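Local coordinates for protein Phikz039 (Pseudomonas phage phikz, PDB 3ZBQ) that belongs to the tubulin/FtsZ family as the phage tubulin-like protein PhuZ and holds guanosine-5'-diphosphate in a pocket beside its central parallel strands, at residues G16-G20 and C31-T35; I51-D55 and L80-H84; K72-A78 and G105-T111. One frame throughout, in Å; residues are numbered along the deposited sequence.

Contact 1. Residues G16-G20 and C31-T35; sequences GFRIG and CYIDT. With GDP (guanosine-5'-diphosphate), chain B.
This contact lies within the first beta-alpha-beta unit of the Rossmann-like, nucleotide-binding half of the tubulin/FtsZ fold: G16-G20 is a turn of helix 13-23, and C31-D34 belongs to strand 30-34, extended beside it. The two axes approach to 9.1 Å and run nearly antiparallel, at 156°, with F17 and Y32 in register at 6.7 Å between CA atoms. F17 and Y32, both with chi1 in m, bury most of the surface. Their rings form a T-shaped stack, the edge of Y32 toward the face of F17, with centroids 5.0 Å apart and planes at 70°; F17 CZ also packs on Y32 CB at 3.5 Å. D34 OD2 lies over the opposite face of the F17 ring, F17 CZ is 3.4 Å from D34 CB, and I33 O sits at the ring edge, 3.5 Å from F17 CE1. A CB on G20 would clash with Y32 CE2. D34 OD1 accepts from T35 N at 2.6 Å, and N39 binds D34 OD2. The CA-to-CB bond of R18 points away from the strand, and its guanidinium meets the ligand: R18 NH1 donates to GDP O1A and to GDP N7, each at 2.9 Å.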
ATOM      1  N   GLY A  16       0.873   6.270  -6.502  1.00  6.05           N
ATOM      2  CA  GLY A  16       2.200   5.663  -6.500  1.00  5.47           C
ATOM      3  C   GLY A  16       3.155   6.483  -7.343  1.00  7.08           C
ATOM      4  O   GLY A  16       4.279   6.746  -6.930  1.00  7.04           O
ATOM      5  N   PHE A  17       2.698   6.907  -8.523  1.00  6.12           N
ATOM      6  CA  PHE A  17       3.509   7.760  -9.394  1.00  5.78           C
ATOM      7  C   PHE A  17       3.880   9.093  -8.739  1.00  6.14           C
ATOM      8  O   PHE A  17       5.009   9.567  -8.871  1.00  8.56           O
ATOM      9  CB  PHE A  17       2.774   8.025 -10.721  1.00  7.49           C
ATOM     10  CG  PHE A  17       2.992   6.953 -11.766  1.00  9.48           C
ATOM     11  CD1 PHE A  17       2.825   5.601 -11.452  1.00  9.51           C
ATOM     12  CD2 PHE A  17       3.351   7.301 -13.062  1.00 10.61           C
ATOM     13  CE1 PHE A  17       3.019   4.613 -12.427  1.00  9.01           C
ATOM     14  CE2 PHE A  17       3.545   6.333 -14.033  1.00 11.79           C
ATOM     15  CZ  PHE A  17       3.371   4.989 -13.724  1.00  9.72           C
ATOM     16  N   ARG A  18       2.918   9.707  -8.055  1.00  6.66           N
ATOM     17  CA  ARG A  18       3.142  11.004  -7.420  1.00  7.10           C
ATOM     18  C   ARG A  18       4.105  10.895  -6.242  1.00  7.82           C
ATOM     19  O   ARG A  18       4.998  11.729  -6.080  1.00  8.03           O
ATOM     20  CB  ARG A  18       1.812  11.630  -6.989  1.00  8.90           C
ATOM     21  CG  ARG A  18       1.014  12.200  -8.170  1.00 12.98           C
ATOM     22  CD  ARG A  18      -0.498  12.066  -7.982  1.00 20.31           C
ATOM     23  NE  ARG A  18      -1.188  11.824  -9.256  1.00 21.09           N
ATOM     24  CZ  ARG A  18      -2.312  11.122  -9.375  1.00 18.67           C
ATOM     25  NH1 ARG A  18      -2.892  10.607  -8.294  1.00 10.33           N
ATOM     26  NH2 ARG A  18      -2.865  10.944 -10.573  1.00 18.02           N
ATOM     27  N   ILE A  19       3.918   9.868  -5.424  1.00  6.91           N
ATOM     28  CA  ILE A  19       4.841   9.618  -4.321  1.00  5.89           C
ATOM     29  C   ILE A  19       6.244   9.339  -4.871  1.00  8.40           C
ATOM     30  O   ILE A  19       7.244   9.842  -4.351  1.00  9.56           O
ATOM     31  CB  ILE A  19       4.377   8.434  -3.465  1.00  7.63           C
ATOM     32  CG1 ILE A  19       3.069   8.766  -2.734  1.00  6.21           C
ATOM     33  CG2 ILE A  19       5.481   8.023  -2.490  1.00  5.11           C
ATOM     34  CD1 ILE A  19       3.174   9.962  -1.803  1.00 10.41           C
ATOM     35  N   GLY A  20       6.313   8.545  -5.935  1.00  7.29           N
ATOM     36  CA  GLY A  20       7.592   8.202  -6.545  1.00  7.81           C
ATOM     37  C   GLY A  20       8.316   9.419  -7.091  1.00  8.96           C
ATOM     38  O   GLY A  20       9.530   9.526  -7.002  1.00 10.57           O
ATOM     39  N   CYS A  31      10.515   1.382  -9.723  1.00  7.38           N
ATOM     40  CA  CYS A  31       9.828   1.180 -10.984  1.00  8.31           C
ATOM     41  C   CYS A  31       8.378   1.584 -10.850  1.00  6.74           C
ATOM     42  O   CYS A  31       7.857   1.721  -9.728  1.00  7.51           O
ATOM     43  CB  CYS A  31       9.971  -0.263 -11.480  1.00  7.29           C
ATOM     44  SG  CYS A  31       9.204  -1.519 -10.432  1.00  9.89           S
ATOM     45  N   TYR A  32       7.734   1.787 -11.997  1.00  6.74           N
ATOM     46  CA  TYR A  32       6.404   2.375 -12.050  1.00  6.95           C
ATOM     47  C   TYR A  32       5.488   1.563 -12.949  1.00  7.62           C
ATOM     48  O   TYR A  32       5.858   1.218 -14.072  1.00  7.91           O
ATOM     49  CB  TYR A  32       6.476   3.774 -12.641  1.00  7.31           C
ATOM     50  CG  TYR A  32       7.240   4.794 -11.839  1.00  7.82           C
ATOM     51  CD1 TYR A  32       8.622   4.921 -11.969  1.00 10.73           C
ATOM     52  CD2 TYR A  32       6.574   5.670 -10.995  1.00  9.53           C
ATOM     53  CE1 TYR A  32       9.320   5.885 -11.256  1.00 11.52           C
ATOM     54  CE2 TYR A  32       7.267   6.629 -10.270  1.00 11.64           C
ATOM     55  CZ  TYR A  32       8.633   6.730 -10.410  1.00 11.40           C
ATOM     56  OH  TYR A  32       9.314   7.688  -9.702  1.00 12.37           O
ATOM     57  N   ILE A  33       4.291   1.267 -12.457  1.00  4.92           N
ATOM     58  CA  ILE A  33       3.315   0.498 -13.219  1.00  4.96           C
ATOM     59  C   ILE A  33       1.958   1.182 -13.127  1.00  5.57           C
ATOM     60  O   ILE A  33       1.464   1.461 -12.036  1.00  4.89           O
ATOM     61  CB  ILE A  33       3.178  -0.957 -12.698  1.00  6.53           C
ATOM     62  CG1 ILE A  33       4.549  -1.614 -12.495  1.00  7.11           C
ATOM     63  CG2 ILE A  33       2.333  -1.794 -13.655  1.00  9.07           C
ATOM     64  CD1 ILE A  33       5.119  -1.391 -11.126  1.00 13.92           C
ATOM     65  N   ASP A  34       1.350   1.450 -14.275  1.00  6.40           N
ATOM     66  CA  ASP A  34       0.058   2.131 -14.297  1.00  6.96           C
ATOM     67  C   ASP A  34      -0.720   1.727 -15.536  1.00  8.37           C
ATOM     68  O   ASP A  34      -0.231   0.962 -16.376  1.00  7.59           O
ATOM     69  CB  ASP A  34       0.265   3.646 -14.292  1.00  8.38           C
ATOM     70  CG  ASP A  34      -0.936   4.412 -13.754  1.00 10.30           C
ATOM     71  OD1 ASP A  34      -2.034   3.818 -13.607  1.00  5.18           O
ATOM     72  OD2 ASP A  34      -0.771   5.619 -13.473  1.00 11.51           O
ATOM     73  N   THR A  35      -1.935   2.247 -15.640  1.00  6.36           N
ATOM     74  CA  THR A  35      -2.796   2.036 -16.805  1.00  7.57           C
ATOM     75  C   THR A  35      -3.013   3.360 -17.530  1.00  8.86           C
ATOM     76  O   THR A  35      -3.968   3.527 -18.294  1.00  9.05           O
ATOM     77  CB  THR A  35      -4.161   1.481 -16.381  1.00  6.62           C
ATOM     78  OG1 THR A  35      -4.759   2.404 -15.464  1.00  5.59           O
ATOM     79  CG2 THR A  35      -3.998   0.121 -15.680  1.00  6.92           C
TER
HETATM   80  PB  GDP B 999      -5.346   4.989  -9.426  1.00  5.43           P
HETATM   81  O1B GDP B 999      -4.468   5.618 -10.478  1.00  3.97           O
HETATM   82  O2B GDP B 999      -4.540   4.038  -8.564  1.00  4.08           O
HETATM   83  O3B GDP B 999      -6.528   4.275 -10.035  1.00  6.22           O
HETATM   84  O3A GDP B 999      -5.964   6.104  -8.447  1.00  4.77           O
HETATM   85  PA  GDP B 999      -5.170   7.339  -7.793  1.00  5.97           P
HETATM   86  O1A GDP B 999      -4.589   8.341  -8.763  1.00  7.91           O
HETATM   87  O2A GDP B 999      -4.113   6.827  -6.837  1.00  4.93           O
HETATM   88  O5' GDP B 999      -6.328   8.060  -6.966  1.00  8.74           O
HETATM   89  C5' GDP B 999      -7.110   7.349  -6.013  1.00  6.18           C
HETATM   90  C4' GDP B 999      -7.176   8.160  -4.721  1.00  6.92           C
HETATM   91  O4' GDP B 999      -5.883   8.187  -4.113  1.00  6.27           O
HETATM   92  C3' GDP B 999      -7.540   9.618  -4.923  1.00  8.12           C
HETATM   93  O3' GDP B 999      -8.968   9.778  -4.916  1.00  9.02           O
HETATM   94  C2' GDP B 999      -6.882  10.292  -3.743  1.00  8.27           C
HETATM   95  O2' GDP B 999      -7.713  10.148  -2.590  1.00  6.67           O
HETATM   96  C1' GDP B 999      -5.671   9.435  -3.455  1.00  6.84           C
HETATM   97  N9  GDP B 999      -4.430  10.008  -4.019  1.00  8.52           N
HETATM   98  C8  GDP B 999      -4.057  10.081  -5.312  1.00  9.03           C
HETATM   99  N7  GDP B 999      -2.836  10.656  -5.431  1.00  9.76           N
HETATM  100  C5  GDP B 999      -2.398  10.946  -4.188  1.00 10.34           C
HETATM  101  C6  GDP B 999      -1.195  11.560  -3.581  1.00 11.69           C
HETATM  102  O6  GDP B 999      -0.234  11.950  -4.292  1.00 12.38           O
HETATM  103  N1  GDP B 999      -1.165  11.660  -2.240  1.00 10.51           N
HETATM  104  C2  GDP B 999      -2.177  11.243  -1.451  1.00  9.47           C
HETATM  105  N2  GDP B 999      -2.093  11.387  -0.104  1.00  8.51           N
HETATM  106  N3  GDP B 999      -3.300  10.675  -1.938  1.00 10.14           N
HETATM  107  C4  GDP B 999      -3.457  10.510  -3.269  1.00 10.66           C

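Contact 2. Residues I51-D55 and L80-H84; sequences IIEAD and LISAH
I51-D55 leaves strand 49-51 as an extended chain and passes the C-terminal part of helix 74-81, joining the outermost strand of the parallel part of the mixed sheet to a helix that packs beside it. I52, E53 and A54 have phi between -84° and -104° and psi between 112° and 150°. L80 and I81 are helical, 82-84 keep helical phi/psi, and H84 N donates to I81 O at 3.0 Å. In register, I52 pairs with I81 and A54 with L80, each at 7.0 Å between CA atoms. Apolar packing dominates. I52 (chi1 m, chi2 t) points toward the helix and buries the largest area: I52 CG2 lies 4.0 Å from L80 CG, and I52 CD1 lies 3.7 Å from I81 CG2. L80 (chi1 t, chi2 p) reaches further along the chain, with L80 CD2 4.1 Å from A54 CB. I81 also packs on T111, I112 and S115 of helix 109-122. A methyl group meets the backbone in a van der Waals contact, L80 CD1 lying 3.6 Å from E53 O. The third kind is a CH-pi contact: I52 CG2 stands over the face of the H84 imidazole (chi1 m), 4.0 Å from its centroid and 11° off the ring normal. The contact therefore consists of van der Waals and CH-pi packing, with no hydrogen bond between the two segments.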
ATOM      1  N   ILE A  51       3.425   0.835 -18.735  1.00  7.63           N
ATOM      2  CA  ILE A  51       2.048   1.313 -18.849  1.00  7.58           C
ATOM      3  C   ILE A  51       1.200   0.229 -19.512  1.00 10.01           C
ATOM      4  O   ILE A  51       1.510  -0.225 -20.613  1.00 11.88           O
ATOM      5  CB  ILE A  51       1.972   2.618 -19.652  1.00  8.39           C
ATOM      6  CG1 ILE A  51       2.857   3.685 -19.005  1.00 11.43           C
ATOM      7  CG2 ILE A  51       0.520   3.116 -19.748  1.00  9.94           C
ATOM      8  CD1 ILE A  51       2.524   3.948 -17.537  1.00  8.72           C
ATOM      9  N   ILE A  52       0.148  -0.212 -18.827  1.00  7.41           N
ATOM     10  CA  ILE A  52      -0.687  -1.297 -19.331  1.00  9.68           C
ATOM     11  C   ILE A  52      -1.832  -0.699 -20.128  1.00 14.09           C
ATOM     12  O   ILE A  52      -2.717  -0.048 -19.565  1.00 10.95           O
ATOM     13  CB  ILE A  52      -1.248  -2.143 -18.187  1.00  8.43           C
ATOM     14  CG1 ILE A  52      -0.095  -2.719 -17.349  1.00  8.12           C
ATOM     15  CG2 ILE A  52      -2.108  -3.281 -18.718  1.00 11.67           C
ATOM     16  CD1 ILE A  52      -0.568  -3.451 -16.106  1.00 12.24           C
ATOM     17  N   GLU A  53      -1.813  -0.920 -21.437  1.00 13.44           N
ATOM     18  CA  GLU A  53      -2.818  -0.318 -22.309  1.00 16.48           C
ATOM     19  C   GLU A  53      -4.106  -1.141 -22.368  1.00 16.05           C
ATOM     20  O   GLU A  53      -4.079  -2.369 -22.281  1.00 15.82           O
ATOM     21  CB  GLU A  53      -2.260  -0.145 -23.720  1.00 21.41           C
ATOM     22  CG  GLU A  53      -1.144   0.873 -23.848  1.00 24.48           C
ATOM     23  CD  GLU A  53      -0.670   1.023 -25.286  1.00 35.68           C
ATOM     24  OE1 GLU A  53      -0.915   0.094 -26.086  1.00 36.87           O
ATOM     25  OE2 GLU A  53      -0.062   2.066 -25.615  1.00 41.47           O
ATOM     26  N   ALA A  54      -5.232  -0.458 -22.538  1.00 21.25           N
ATOM     27  CA  ALA A  54      -6.512  -1.143 -22.696  1.00 23.83           C
ATOM     28  C   ALA A  54      -6.934  -1.096 -24.160  1.00 26.74           C
ATOM     29  O   ALA A  54      -6.580  -0.160 -24.877  1.00 32.01           O
ATOM     30  CB  ALA A  54      -7.568  -0.507 -21.815  1.00 21.61           C
ATOM     31  N   ASP A  55      -7.671  -2.110 -24.606  1.00 32.40           N
ATOM     32  CA  ASP A  55      -8.216  -2.118 -25.960  1.00 31.01           C
ATOM     33  C   ASP A  55      -9.206  -0.975 -26.108  1.00 34.50           C
ATOM     34  O   ASP A  55     -10.192  -0.909 -25.374  1.00 34.22           O
ATOM     35  CB  ASP A  55      -8.926  -3.443 -26.256  1.00 38.19           C
ATOM     36  CG  ASP A  55      -7.962  -4.601 -26.419  1.00 45.68           C
ATOM     37  OD1 ASP A  55      -6.892  -4.397 -27.030  1.00 50.62           O
ATOM     38  OD2 ASP A  55      -8.276  -5.713 -25.938  1.00 48.54           O
ATOM     39  N   LEU A  80      -8.300  -6.033 -16.475  1.00  6.62           N
ATOM     40  CA  LEU A  80      -7.293  -5.637 -17.440  1.00 10.64           C
ATOM     41  C   LEU A  80      -5.921  -6.140 -17.002  1.00 11.67           C
ATOM     42  O   LEU A  80      -5.232  -6.824 -17.750  1.00  9.58           O
ATOM     43  CB  LEU A  80      -7.256  -4.116 -17.591  1.00  9.43           C
ATOM     44  CG  LEU A  80      -6.058  -3.608 -18.406  1.00 12.80           C
ATOM     45  CD1 LEU A  80      -6.068  -4.174 -19.825  1.00 15.65           C
ATOM     46  CD2 LEU A  80      -5.996  -2.097 -18.431  1.00 14.92           C
ATOM     47  N   ILE A  81      -5.549  -5.809 -15.772  1.00  9.60           N
ATOM     48  CA  ILE A  81      -4.158  -5.941 -15.346  1.00  7.77           C
ATOM     49  C   ILE A  81      -3.717  -7.332 -14.880  1.00 10.93           C
ATOM     50  O   ILE A  81      -2.530  -7.643 -14.931  1.00  7.72           O
ATOM     51  CB  ILE A  81      -3.775  -4.863 -14.284  1.00  8.31           C
ATOM     52  CG1 ILE A  81      -4.503  -5.089 -12.954  1.00 10.08           C
ATOM     53  CG2 ILE A  81      -4.053  -3.460 -14.821  1.00  8.19           C
ATOM     54  CD1 ILE A  81      -3.704  -5.938 -11.945  1.00  8.78           C
ATOM     55  N   SER A  82      -4.650  -8.151 -14.403  1.00 11.69           N
ATOM     56  CA  SER A  82      -4.266  -9.400 -13.724  1.00 12.01           C
ATOM     57  C   SER A  82      -3.363 -10.321 -14.541  1.00 12.93           C
ATOM     58  O   SER A  82      -2.379 -10.858 -14.024  1.00 10.56           O
ATOM     59  CB  SER A  82      -5.503 -10.161 -13.256  1.00 16.69           C
ATOM     60  OG  SER A  82      -6.176  -9.432 -12.244  1.00 20.75           O
ATOM     61  N   ALA A  83      -3.682 -10.498 -15.817  1.00 12.10           N
ATOM     62  CA  ALA A  83      -2.909 -11.414 -16.661  1.00 17.12           C
ATOM     63  C   ALA A  83      -1.498 -10.901 -16.975  1.00 13.87           C
ATOM     64  O   ALA A  83      -0.640 -11.666 -17.417  1.00 15.98           O
ATOM     65  CB  ALA A  83      -3.667 -11.728 -17.948  1.00 14.58           C
ATOM     66  N   HIS A  84      -1.255  -9.613 -16.739  1.00  8.99           N
ATOM     67  CA  HIS A  84       0.045  -9.013 -17.057  1.00  9.49           C
ATOM     68  C   HIS A  84       1.044  -9.099 -15.907  1.00 10.02           C
ATOM     69  O   HIS A  84       2.229  -8.830 -16.093  1.00  8.13           O
ATOM     70  CB  HIS A  84      -0.122  -7.550 -17.431  1.00 14.70           C
ATOM     71  CG  HIS A  84      -0.985  -7.328 -18.634  1.00 13.05           C
ATOM     72  ND1 HIS A  84      -0.464  -7.131 -19.895  1.00 18.84           N
ATOM     73  CD2 HIS A  84      -2.330  -7.240 -18.765  1.00 15.15           C
ATOM     74  CE1 HIS A  84      -1.453  -6.934 -20.752  1.00 15.80           C
ATOM     75  NE2 HIS A  84      -2.594  -7.006 -20.093  1.00 14.83           N
TER

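Contact 3. Residues K72-A78 and G105-T111; sequences KDRKAAA and GGASGST. With GDP (guanosine-5'-diphosphate), chain B.
The two backbones come unusually close, R74 CA lying 4.1 Å from A107 CA, where the start of helix 74-81 rests on the glycine-rich segment GGASGST, which corresponds to the tubulin/FtsZ signature motif and runs from a loop into helix 109-122. A77 CA lies 5.8 Å from S108 CA, A78 CA 5.7 Å from T111 CA. K72 takes left-handed backbone angles (63/15); D73 N-caps the helix, D73 OD1 accepting from A76 N at 3.0 Å. A107 CB sits 3.6 Å from K72 CA, and A77 CB 3.3 Å from A107 O. R74 NE donates to S110 OG at 2.9 Å and R74 NH2 to S110 O at 3.0 Å, with T150 as a second NH2 partner. S110 OG in turn donates to G106 O at 2.8 Å. A CB on G106 would clash with GDP O3A. A107 N and S108 N bind GDP O3B at 2.7 and 2.9 Å, and G109 N donates to GDP O2B at 2.8 Å.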
ATOM      1  N   LYS A  72     -11.295   4.951 -11.235  1.00  6.19           N
ATOM      2  CA  LYS A  72     -11.840   4.346 -10.013  1.00  7.47           C
ATOM      3  C   LYS A  72     -12.706   3.097 -10.210  1.00  6.09           C
ATOM      4  O   LYS A  72     -13.412   2.675  -9.291  1.00  8.43           O
ATOM      5  CB  LYS A  72     -12.546   5.396  -9.142  1.00  5.77           C
ATOM      6  CG  LYS A  72     -11.614   6.499  -8.694  1.00  6.58           C
ATOM      7  CD  LYS A  72     -12.311   7.416  -7.704  1.00  9.72           C
ATOM      8  CE  LYS A  72     -11.373   8.517  -7.218  1.00 13.32           C
ATOM      9  NZ  LYS A  72     -10.992   9.458  -8.305  1.00 14.84           N
ATOM     10  N   ASP A  73     -12.634   2.503 -11.399  1.00  7.53           N
ATOM     11  CA  ASP A  73     -13.346   1.256 -11.675  1.00  7.50           C
ATOM     12  C   ASP A  73     -12.426   0.094 -11.333  1.00  7.97           C
ATOM     13  O   ASP A  73     -11.686  -0.396 -12.191  1.00  8.66           O
ATOM     14  CB  ASP A  73     -13.760   1.182 -13.152  1.00  9.29           C
ATOM     15  CG  ASP A  73     -14.771   0.069 -13.430  1.00 11.21           C
ATOM     16  OD1 ASP A  73     -14.756  -0.968 -12.724  1.00  7.93           O
ATOM     17  OD2 ASP A  73     -15.583   0.240 -14.366  1.00 13.19           O
ATOM     18  N   ARG A  74     -12.468  -0.337 -10.075  1.00  6.91           N
ATOM     19  CA  ARG A  74     -11.558  -1.372  -9.575  1.00 11.31           C
ATOM     20  C   ARG A  74     -11.735  -2.717 -10.288  1.00 10.24           C
ATOM     21  O   ARG A  74     -10.758  -3.424 -10.552  1.00  9.05           O
ATOM     22  CB  ARG A  74     -11.735  -1.557  -8.063  1.00 11.87           C
ATOM     23  CG  ARG A  74     -10.614  -0.985  -7.221  1.00 12.79           C
ATOM     24  CD  ARG A  74     -10.705  -1.426  -5.755  1.00  7.63           C
ATOM     25  NE  ARG A  74      -9.600  -2.322  -5.367  1.00  6.71           N
ATOM     26  CZ  ARG A  74      -9.766  -3.516  -4.805  1.00  6.10           C
ATOM     27  NH1 ARG A  74     -10.986  -3.955  -4.523  1.00  6.12           N
ATOM     28  NH2 ARG A  74      -8.708  -4.266  -4.498  1.00  6.43           N
ATOM     29  N   LYS A  75     -12.979  -3.078 -10.591  1.00 11.07           N
ATOM     30  CA  LYS A  75     -13.236  -4.346 -11.270  1.00 10.89           C
ATOM     31  C   LYS A  75     -12.685  -4.350 -12.688  1.00 10.47           C
ATOM     32  O   LYS A  75     -12.030  -5.309 -13.102  1.00  9.05           O
ATOM     33  CB  LYS A  75     -14.722  -4.686 -11.257  1.00 14.45           C
ATOM     34  CG  LYS A  75     -15.248  -4.953  -9.866  1.00 16.70           C
ATOM     35  CD  LYS A  75     -16.676  -5.460  -9.898  1.00 23.30           C
ATOM     36  CE  LYS A  75     -17.193  -5.670  -8.489  1.00 27.40           C
ATOM     37  NZ  LYS A  75     -18.555  -6.265  -8.470  1.00 29.79           N
ATOM     38  N   ALA A  76     -12.943  -3.277 -13.434  1.00  8.37           N
ATOM     39  CA  ALA A  76     -12.396  -3.166 -14.779  1.00  7.77           C
ATOM     40  C   ALA A  76     -10.879  -3.189 -14.762  1.00  9.49           C
ATOM     41  O   ALA A  76     -10.253  -3.823 -15.613  1.00  8.40           O
ATOM     42  CB  ALA A  76     -12.906  -1.898 -15.480  1.00 10.07           C
ATOM     43  N   ALA A  77     -10.283  -2.487 -13.803  1.00  7.58           N
ATOM     44  CA  ALA A  77      -8.833  -2.447 -13.703  1.00  7.81           C
ATOM     45  C   ALA A  77      -8.304  -3.856 -13.465  1.00  8.13           C
ATOM     46  O   ALA A  77      -7.337  -4.284 -14.101  1.00  9.57           O
ATOM     47  CB  ALA A  77      -8.403  -1.524 -12.586  1.00  7.81           C
ATOM     48  N   ALA A  78      -8.937  -4.582 -12.551  1.00  8.08           N
ATOM     49  CA  ALA A  78      -8.464  -5.931 -12.225  1.00 10.66           C
ATOM     50  C   ALA A  78      -8.575  -6.865 -13.437  1.00 13.55           C
ATOM     51  O   ALA A  78      -7.680  -7.674 -13.687  1.00 12.42           O
ATOM     52  CB  ALA A  78      -9.221  -6.489 -11.031  1.00  8.04           C
ATOM     53  N   GLY A 105      -8.207   3.748  -2.621  1.00  4.16           N
ATOM     54  CA  GLY A 105      -9.489   4.242  -3.117  1.00  3.17           C
ATOM     55  C   GLY A 105      -9.579   4.392  -4.620  1.00  5.43           C
ATOM     56  O   GLY A 105     -10.645   4.710  -5.164  1.00  4.90           O
ATOM     57  N   GLY A 106      -8.453   4.181  -5.291  1.00  5.95           N
ATOM     58  CA  GLY A 106      -8.403   4.228  -6.736  1.00  5.55           C
ATOM     59  C   GLY A 106      -8.647   2.863  -7.358  1.00  5.16           C
ATOM     60  O   GLY A 106      -9.135   1.950  -6.692  1.00  5.07           O
ATOM     61  N   ALA A 107      -8.317   2.727  -8.641  1.00  6.87           N
ATOM     62  CA  ALA A 107      -8.591   1.498  -9.387  1.00  6.45           C
ATOM     63  C   ALA A 107      -7.332   0.718  -9.760  1.00  5.47           C
ATOM     64  O   ALA A 107      -7.312  -0.510  -9.697  1.00  5.12           O
ATOM     65  CB  ALA A 107      -9.384   1.820 -10.652  1.00  6.76           C
ATOM     66  N   SER A 108      -6.290   1.435 -10.170  1.00  5.19           N
ATOM     67  CA  SER A 108      -5.116   0.793 -10.744  1.00  5.16           C
ATOM     68  C   SER A 108      -4.101   0.428  -9.681  1.00  4.86           C
ATOM     69  O   SER A 108      -3.611  -0.702  -9.647  1.00  4.18           O
ATOM     70  CB  SER A 108      -4.486   1.689 -11.807  1.00  5.59           C
ATOM     71  OG  SER A 108      -5.398   1.878 -12.872  1.00  7.15           O
ATOM     72  N   GLY A 109      -3.797   1.371  -8.792  1.00  3.73           N
ATOM     73  CA  GLY A 109      -2.854   1.061  -7.728  1.00  4.33           C
ATOM     74  C   GLY A 109      -3.405  -0.013  -6.817  1.00  6.28           C
ATOM     75  O   GLY A 109      -2.660  -0.880  -6.349  1.00  3.57           O
ATOM     76  N   SER A 110      -4.710   0.031  -6.561  1.00  4.09           N
ATOM     77  CA  SER A 110      -5.335  -0.895  -5.614  1.00  6.54           C
ATOM     78  C   SER A 110      -5.606  -2.285  -6.190  1.00  4.95           C
ATOM     79  O   SER A 110      -6.154  -3.152  -5.507  1.00  5.46           O
ATOM     80  CB  SER A 110      -6.640  -0.315  -5.096  1.00  5.09           C
ATOM     81  OG  SER A 110      -7.638  -0.365  -6.110  1.00  7.71           O
ATOM     82  N   THR A 111      -5.230  -2.500  -7.443  1.00  4.51           N
ATOM     83  CA  THR A 111      -5.298  -3.834  -8.036  1.00  4.89           C
ATOM     84  C   THR A 111      -3.904  -4.297  -8.449  1.00  5.91           C
ATOM     85  O   THR A 111      -3.487  -5.396  -8.083  1.00  6.28           O
ATOM     86  CB  THR A 111      -6.288  -3.893  -9.231  1.00  6.92           C
ATOM     87  OG1 THR A 111      -5.944  -2.880 -10.182  1.00  6.78           O
ATOM     88  CG2 THR A 111      -7.710  -3.671  -8.742  1.00  5.96           C
TER
HETATM   89  PB  GDP B 999      -5.346   4.989  -9.426  1.00  5.43           P
HETATM   90  O1B GDP B 999      -4.468   5.618 -10.478  1.00  3.97           O
HETATM   91  O2B GDP B 999      -4.540   4.038  -8.564  1.00  4.08           O
HETATM   92  O3B GDP B 999      -6.528   4.275 -10.035  1.00  6.22           O
HETATM   93  O3A GDP B 999      -5.964   6.104  -8.447  1.00  4.77           O
HETATM   94  PA  GDP B 999      -5.170   7.339  -7.793  1.00  5.97           P
HETATM   95  O1A GDP B 999      -4.589   8.341  -8.763  1.00  7.91           O
HETATM   96  O2A GDP B 999      -4.113   6.827  -6.837  1.00  4.93           O
HETATM   97  O5' GDP B 999      -6.328   8.060  -6.966  1.00  8.74           O
HETATM   98  C5' GDP B 999      -7.110   7.349  -6.013  1.00  6.18           C
HETATM   99  C4' GDP B 999      -7.176   8.160  -4.721  1.00  6.92           C
HETATM  100  O4' GDP B 999      -5.883   8.187  -4.113  1.00  6.27           O
HETATM  101  C3' GDP B 999      -7.540   9.618  -4.923  1.00  8.12           C
HETATM  102  O3' GDP B 999      -8.968   9.778  -4.916  1.00  9.02           O
HETATM  103  C2' GDP B 999      -6.882  10.292  -3.743  1.00  8.27           C
HETATM  104  O2' GDP B 999      -7.713  10.148  -2.590  1.00  6.67           O
HETATM  105  C1' GDP B 999      -5.671   9.435  -3.455  1.00  6.84           C
HETATM  106  N9  GDP B 999      -4.430  10.008  -4.019  1.00  8.52           N
HETATM  107  C8  GDP B 999      -4.057  10.081  -5.312  1.00  9.03           C
HETATM  108  N7  GDP B 999      -2.836  10.656  -5.431  1.00  9.76           N
HETATM  109  C5  GDP B 999      -2.398  10.946  -4.188  1.00 10.34           C
HETATM  110  C6  GDP B 999      -1.195  11.560  -3.581  1.00 11.69           C
HETATM  111  O6  GDP B 999      -0.234  11.950  -4.292  1.00 12.38           O
HETATM  112  N1  GDP B 999      -1.165  11.660  -2.240  1.00 10.51           N
HETATM  113  C2  GDP B 999      -2.177  11.243  -1.451  1.00  9.47           C
HETATM  114  N2  GDP B 999      -2.093  11.387  -0.104  1.00  8.51           N
HETATM  115  N3  GDP B 999      -3.300  10.675  -1.938  1.00 10.14           N
HETATM  116  C4  GDP B 999      -3.457  10.510  -3.269  1.00 10.66           C

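From the N terminus, contact 1 closes first, bridging ten residues between helix 13-23 and strand 30-34. Contacts 2 and 3 follow and cross: the chain passes 51-55, then 72-78 and 80-84 on the same helix, and finally 105-111. Contact 2 thus spans 24 intervening residues and contact 3 spans 26, and helix 74-81 is held at one end by segment 105-111 and near the other by the chain leaving strand 49-51. Neighbours touch directly: D34 O lies 2.7 Å from I52 N, a probable hydrogen bond, as is T35 OG1 to S108 OG, also 2.7 Å; I81 CG1 packs 3.8 Å from T111 OG1. Contacts 1 and 3 both reach GDP.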